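PDB 4DWD: mandelate racemase/muconate lactonizing enzyme, C-terminal domain protein from Paracoccus denitrificans, which binds magnesium and, as a member of the mandelate racemase/muconate lactonizing group of the enolase superfamily, probably acts as a hydro-lyase. Local coordinates for residues Met234-Gly248 and Asp259-Asp271. Residues are numbered along the deposited sequence; the frame is centred on the assembly and turned at random.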
loop_
_atom_site.group_PDB
_atom_site.type_symbol
_atom_site.label_atom_id
_atom_site.label_comp_id
_atom_site.label_asym_id
_atom_site.label_seq_id
_atom_site.Cartn_x
_atom_site.Cartn_y
_atom_site.Cartn_z
HETATM N N MSE B 234 1.856 16.059 7.513
HETATM C CA MSE B 234 2.968 16.114 8.468
HETATM C C MSE B 234 3.896 14.947 8.283
HETATM O O MSE B 234 5.109 15.123 8.183
HETATM C CB MSE B 234 2.384 16.126 9.879
HETATM C CG MSE B 234 3.415 16.403 10.975
HETATM SE SE MSE B 234 3.944 18.303 11.112
HETATM C CE MSE B 234 2.232 18.907 11.870
ATOM N N GLY B 235 3.334 13.743 8.201
ATOM C CA GLY B 235 4.145 12.543 8.018
ATOM C C GLY B 235 4.783 12.458 6.639
ATOM O O GLY B 235 5.880 11.929 6.491
ATOM N N GLU B 236 4.082 12.971 5.627
ATOM C CA GLU B 236 4.618 13.015 4.261
ATOM C C GLU B 236 5.869 13.890 4.214
ATOM O O GLU B 236 6.905 13.497 3.647
ATOM C CB GLU B 236 3.572 13.551 3.286
ATOM C CG GLU B 236 4.114 13.758 1.877
ATOM C CD GLU B 236 3.054 14.246 0.913
ATOM O OE1 GLU B 236 1.968 13.629 0.877
ATOM O OE2 GLU B 236 3.319 15.230 0.183
ATOM N N VAL B 237 5.774 15.068 4.841
ATOM C CA VAL B 237 6.910 15.976 4.858
ATOM C C VAL B 237 8.057 15.318 5.617
ATOM O O VAL B 237 9.220 15.381 5.166
ATOM C CB VAL B 237 6.528 17.342 5.469
ATOM C CG1 VAL B 237 7.764 18.203 5.766
ATOM C CG2 VAL B 237 5.557 18.079 4.550
ATOM N N ALA B 238 7.738 14.638 6.723
ATOM C CA ALA B 238 8.757 13.923 7.504
ATOM C C ALA B 238 9.493 12.875 6.648
ATOM O O ALA B 238 10.712 12.746 6.730
ATOM C CB ALA B 238 8.116 13.268 8.730
ATOM N N GLN B 239 8.762 12.134 5.828
ATOM C CA GLN B 239 9.390 11.093 5.030
ATOM C C GLN B 239 10.114 11.633 3.811
ATOM O O GLN B 239 11.047 11.001 3.338
ATOM C CB GLN B 239 8.371 10.033 4.630
ATOM C CG GLN B 239 7.912 9.178 5.801
ATOM C CD GLN B 239 9.018 8.313 6.375
ATOM O OE1 GLN B 239 9.759 7.648 5.635
ATOM N NE2 GLN B 239 9.146 8.319 7.698
ATOM N N ARG B 240 9.692 12.798 3.322
ATOM C CA ARG B 240 10.301 13.382 2.114
ATOM C C ARG B 240 11.638 14.051 2.420
ATOM O O ARG B 240 12.512 14.061 1.572
ATOM C CB ARG B 240 9.337 14.360 1.440
ATOM C CG ARG B 240 8.247 13.631 0.668
ATOM C CD ARG B 240 7.142 14.534 0.165
ATOM N NE ARG B 240 7.609 15.316 -0.972
ATOM C CZ ARG B 240 6.846 16.143 -1.669
ATOM N NH1 ARG B 240 5.567 16.307 -1.341
ATOM N NH2 ARG B 240 7.372 16.812 -2.689
ATOM N N LEU B 241 11.795 14.583 3.628
ATOM C CA LEU B 241 13.008 15.303 4.026
ATOM C C LEU B 241 14.033 14.401 4.694
ATOM O O LEU B 241 13.717 13.265 5.089
ATOM C CB LEU B 241 12.648 16.459 4.967
ATOM C CG LEU B 241 11.891 17.613 4.312
ATOM C CD1 LEU B 241 11.519 18.576 5.423
ATOM C CD2 LEU B 241 12.763 18.323 3.278
ATOM N N ASP B 242 15.260 14.913 4.814
ATOM C CA ASP B 242 16.310 14.249 5.582
ATOM C C ASP B 242 16.344 14.769 7.017
ATOM O O ASP B 242 16.492 13.986 7.958
ATOM C CB ASP B 242 17.683 14.457 4.931
ATOM C CG ASP B 242 17.836 13.727 3.607
ATOM O OD1 ASP B 242 17.071 12.769 3.330
ATOM O OD2 ASP B 242 18.738 14.136 2.849
ATOM N N ILE B 243 16.225 16.084 7.185
ATOM C CA ILE B 243 16.173 16.674 8.539
ATOM C C ILE B 243 14.994 16.040 9.284
ATOM O O ILE B 243 13.951 15.777 8.698
ATOM C CB ILE B 243 16.058 18.217 8.509
ATOM C CG1 ILE B 243 16.131 18.796 9.942
ATOM C CG2 ILE B 243 14.787 18.677 7.788
ATOM C CD1 ILE B 243 16.357 20.296 9.974
ATOM N N THR B 244 15.175 15.776 10.572
ATOM C CA THR B 244 14.148 15.107 11.364
ATOM C C THR B 244 12.981 16.038 11.612
ATOM O O THR B 244 13.127 17.055 12.287
ATOM C CB THR B 244 14.708 14.668 12.713
ATOM O OG1 THR B 244 15.841 13.827 12.489
ATOM C CG2 THR B 244 13.637 13.905 13.520
ATOM N N VAL B 245 11.833 15.685 11.047
ATOM C CA VAL B 245 10.600 16.416 11.267
ATOM C C VAL B 245 9.953 15.905 12.544
ATOM O O VAL B 245 9.853 14.696 12.759
ATOM C CB VAL B 245 9.665 16.276 10.058
ATOM C CG1 VAL B 245 8.257 16.773 10.389
ATOM C CG2 VAL B 245 10.260 17.031 8.873
ATOM N N SER B 246 9.559 16.830 13.418
ATOM C CA SER B 246 8.920 16.460 14.684
ATOM C C SER B 246 7.540 17.082 14.808
ATOM O O SER B 246 7.268 18.127 14.236
ATOM C CB SER B 246 9.813 16.847 15.874
ATOM O OG SER B 246 9.937 18.252 15.980
ATOM N N ALA B 247 6.675 16.416 15.560
ATOM C CA ALA B 247 5.333 16.913 15.817
ATOM C C ALA B 247 4.845 16.215 17.061
ATOM O O ALA B 247 5.575 15.420 17.648
ATOM C CB ALA B 247 4.407 16.608 14.634
ATOM N N GLY B 248 3.616 16.500 17.458
ATOM C CA GLY B 248 3.032 15.858 18.629
ATOM C C GLY B 248 2.619 16.812 19.728
ATOM O O GLY B 248 1.853 16.444 20.611
ATOM N N ASP B 259 -1.450 7.396 15.312
ATOM C CA ASP B 259 -1.736 7.842 13.948
ATOM C C ASP B 259 -0.632 8.760 13.412
ATOM O O ASP B 259 -0.278 8.680 12.235
ATOM C CB ASP B 259 -3.093 8.548 13.875
ATOM C CG ASP B 259 -4.263 7.574 13.988
ATOM O OD1 ASP B 259 -4.101 6.402 13.612
ATOM O OD2 ASP B 259 -5.344 7.981 14.464
ATOM N N LEU B 260 -0.086 9.612 14.280
ATOM C CA LEU B 260 0.990 10.494 13.866
ATOM C C LEU B 260 2.232 9.686 13.490
ATOM O O LEU B 260 2.892 9.970 12.493
ATOM C CB LEU B 260 1.273 11.496 14.990
ATOM C CG LEU B 260 2.323 12.571 14.711
ATOM C CD1 LEU B 260 1.869 13.521 13.616
ATOM C CD2 LEU B 260 2.596 13.337 15.995
ATOM N N ILE B 261 2.535 8.665 14.281
ATOM C CA ILE B 261 3.663 7.789 13.989
ATOM C C ILE B 261 3.412 7.047 12.665
ATOM O O ILE B 261 4.297 6.981 11.800
ATOM C CB ILE B 261 3.885 6.816 15.156
ATOM C CG1 ILE B 261 4.421 7.598 16.361
ATOM C CG2 ILE B 261 4.828 5.693 14.753
ATOM C CD1 ILE B 261 4.470 6.760 17.630
ATOM N N LEU B 262 2.208 6.500 12.486
ATOM C CA LEU B 262 1.946 5.750 11.263
ATOM C C LEU B 262 2.015 6.635 10.010
ATOM O O LEU B 262 2.360 6.153 8.929
ATOM C CB LEU B 262 0.626 4.969 11.350
ATOM C CG LEU B 262 0.531 3.801 12.350
ATOM C CD1 LEU B 262 -0.799 3.076 12.150
ATOM C CD2 LEU B 262 1.703 2.829 12.327
ATOM N N SER B 263 1.740 7.930 10.174
ATOM C CA SER B 263 1.812 8.846 9.046
ATOM C C SER B 263 3.231 9.049 8.545
ATOM O O SER B 263 3.430 9.486 7.408
ATOM C CB SER B 263 1.204 10.210 9.402
ATOM O OG SER B 263 2.124 11.032 10.114
ATOM N N GLY B 264 4.221 8.764 9.391
ATOM C CA GLY B 264 5.621 8.897 8.971
ATOM C C GLY B 264 6.513 9.711 9.880
ATOM O O GLY B 264 7.701 9.802 9.640
ATOM N N VAL B 265 5.951 10.295 10.932
ATOM C CA VAL B 265 6.728 11.114 11.876
ATOM C C VAL B 265 7.615 10.220 12.769
ATOM O O VAL B 265 7.144 9.214 13.335
ATOM C CB VAL B 265 5.793 12.030 12.695
ATOM C CG1 VAL B 265 6.571 12.763 13.777
ATOM C CG2 VAL B 265 5.079 13.010 11.753
ATOM N N ARG B 266 8.900 10.585 12.899
ATOM C CA ARG B 266 9.854 9.747 13.620
ATOM C C ARG B 266 10.419 10.424 14.871
ATOM O O ARG B 266 11.339 9.919 15.483
ATOM C CB ARG B 266 10.987 9.294 12.683
ATOM C CG ARG B 266 10.495 8.501 11.475
ATOM C CD ARG B 266 9.896 7.182 11.907
ATOM N NE ARG B 266 9.216 6.493 10.807
ATOM C CZ ARG B 266 7.900 6.327 10.696
ATOM N NH1 ARG B 266 7.071 6.789 11.642
ATOM N NH2 ARG B 266 7.425 5.680 9.643
HETATM N N MSE B 267 9.841 11.562 15.250
HETATM C CA MSE B 267 10.191 12.240 16.514
HETATM C C MSE B 267 8.917 12.854 17.022
HETATM O O MSE B 267 8.335 13.733 16.352
HETATM C CB MSE B 267 11.278 13.303 16.259
HETATM C CG MSE B 267 11.637 14.090 17.520
HETATM SE SE MSE B 267 13.153 15.306 17.167
HETATM C CE MSE B 267 12.638 16.757 18.370
ATOM N N VAL B 268 8.459 12.410 18.197
ATOM C CA VAL B 268 7.166 12.855 18.719
ATOM C C VAL B 268 7.341 13.621 20.032
ATOM O O VAL B 268 8.229 13.303 20.840
ATOM C CB VAL B 268 6.136 11.697 18.882
ATOM C CG1 VAL B 268 5.849 11.054 17.523
ATOM C CG2 VAL B 268 6.605 10.672 19.924
ATOM N N GLN B 269 6.473 14.617 20.225
ATOM C CA GLN B 269 6.634 15.629 21.275
ATOM C C GLN B 269 5.333 15.963 22.018
ATOM O O GLN B 269 5.009 17.135 22.182
ATOM C CB GLN B 269 7.189 16.902 20.649
ATOM C CG GLN B 269 8.392 16.652 19.759
ATOM C CD GLN B 269 8.933 17.945 19.230
ATOM O OE1 GLN B 269 8.468 18.441 18.198
ATOM N NE2 GLN B 269 9.908 18.509 19.934
ATOM N N PRO B 270 4.604 14.931 22.507
ATOM C CA PRO B 270 3.448 15.287 23.328
ATOM C C PRO B 270 3.900 16.019 24.616
ATOM O O PRO B 270 5.078 15.946 25.004
ATOM C CB PRO B 270 2.828 13.924 23.651
ATOM C CG PRO B 270 4.004 12.988 23.681
ATOM C CD PRO B 270 4.919 13.492 22.585
ATOM N N ASP B 271 2.962 16.711 25.258
ATOM C CA ASP B 271 3.263 17.605 26.395
ATOM C C ASP B 271 2.512 17.102 27.613
ATOM O O ASP B 271 1.272 16.970 27.588
ATOM C CB ASP B 271 2.843 19.049 26.033
ATOM C CG ASP B 271 3.194 20.068 27.089
ATOM O OD1 ASP B 271 3.116 19.768 28.293
ATOM O OD2 ASP B 271 3.517 21.213 26.693
HETATM O O HOH W 1 10.374 12.457 11.404
#
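NE2 of Gln239 lies over one face of the Arg266 guanidinium, 3.6 Å from Arg266 NE, the two planes 49° apart, an inclined contact rather than a stack. Gly264 O also sits above that face, over its centre, while the Ile261 carbonyl is at the edge, where its O takes a bond from NH1. Glu236 of a neighbouring subunit hydrogen-bonds Gln239 NE2 and forms a salt bridge with Arg266 NH2. With CG beside the backbone N and chi2 bent to -66°, Gln239 brings NE2 to a lone pair of Gly264 O at 2.8 Å, nearly straight (165°) and in the amide plane. With an alanine here, Gly264 O would probably lack this donor and the guanidinium would lose the amide nitrogen from that face. Helix 234-240 meets the end of helix 259-263 at Gly235 and Gly264: a CB on either would clash, and Gly264 also needs glycine for its Schellman phi. Val265 places CG2 3.9 Å from Met234 CG. A single bridge pairs Ala247 with Val268: Ala247 N donates to Met267 O (3.3 Å), and Gln269 N gives Ala247 O a weak bond. The contact joins two neighbouring helix-to-strand passages of the enolase-type barrel domain, strand 244-246 pairing with 221-223 and strand 267-268 with 294-295.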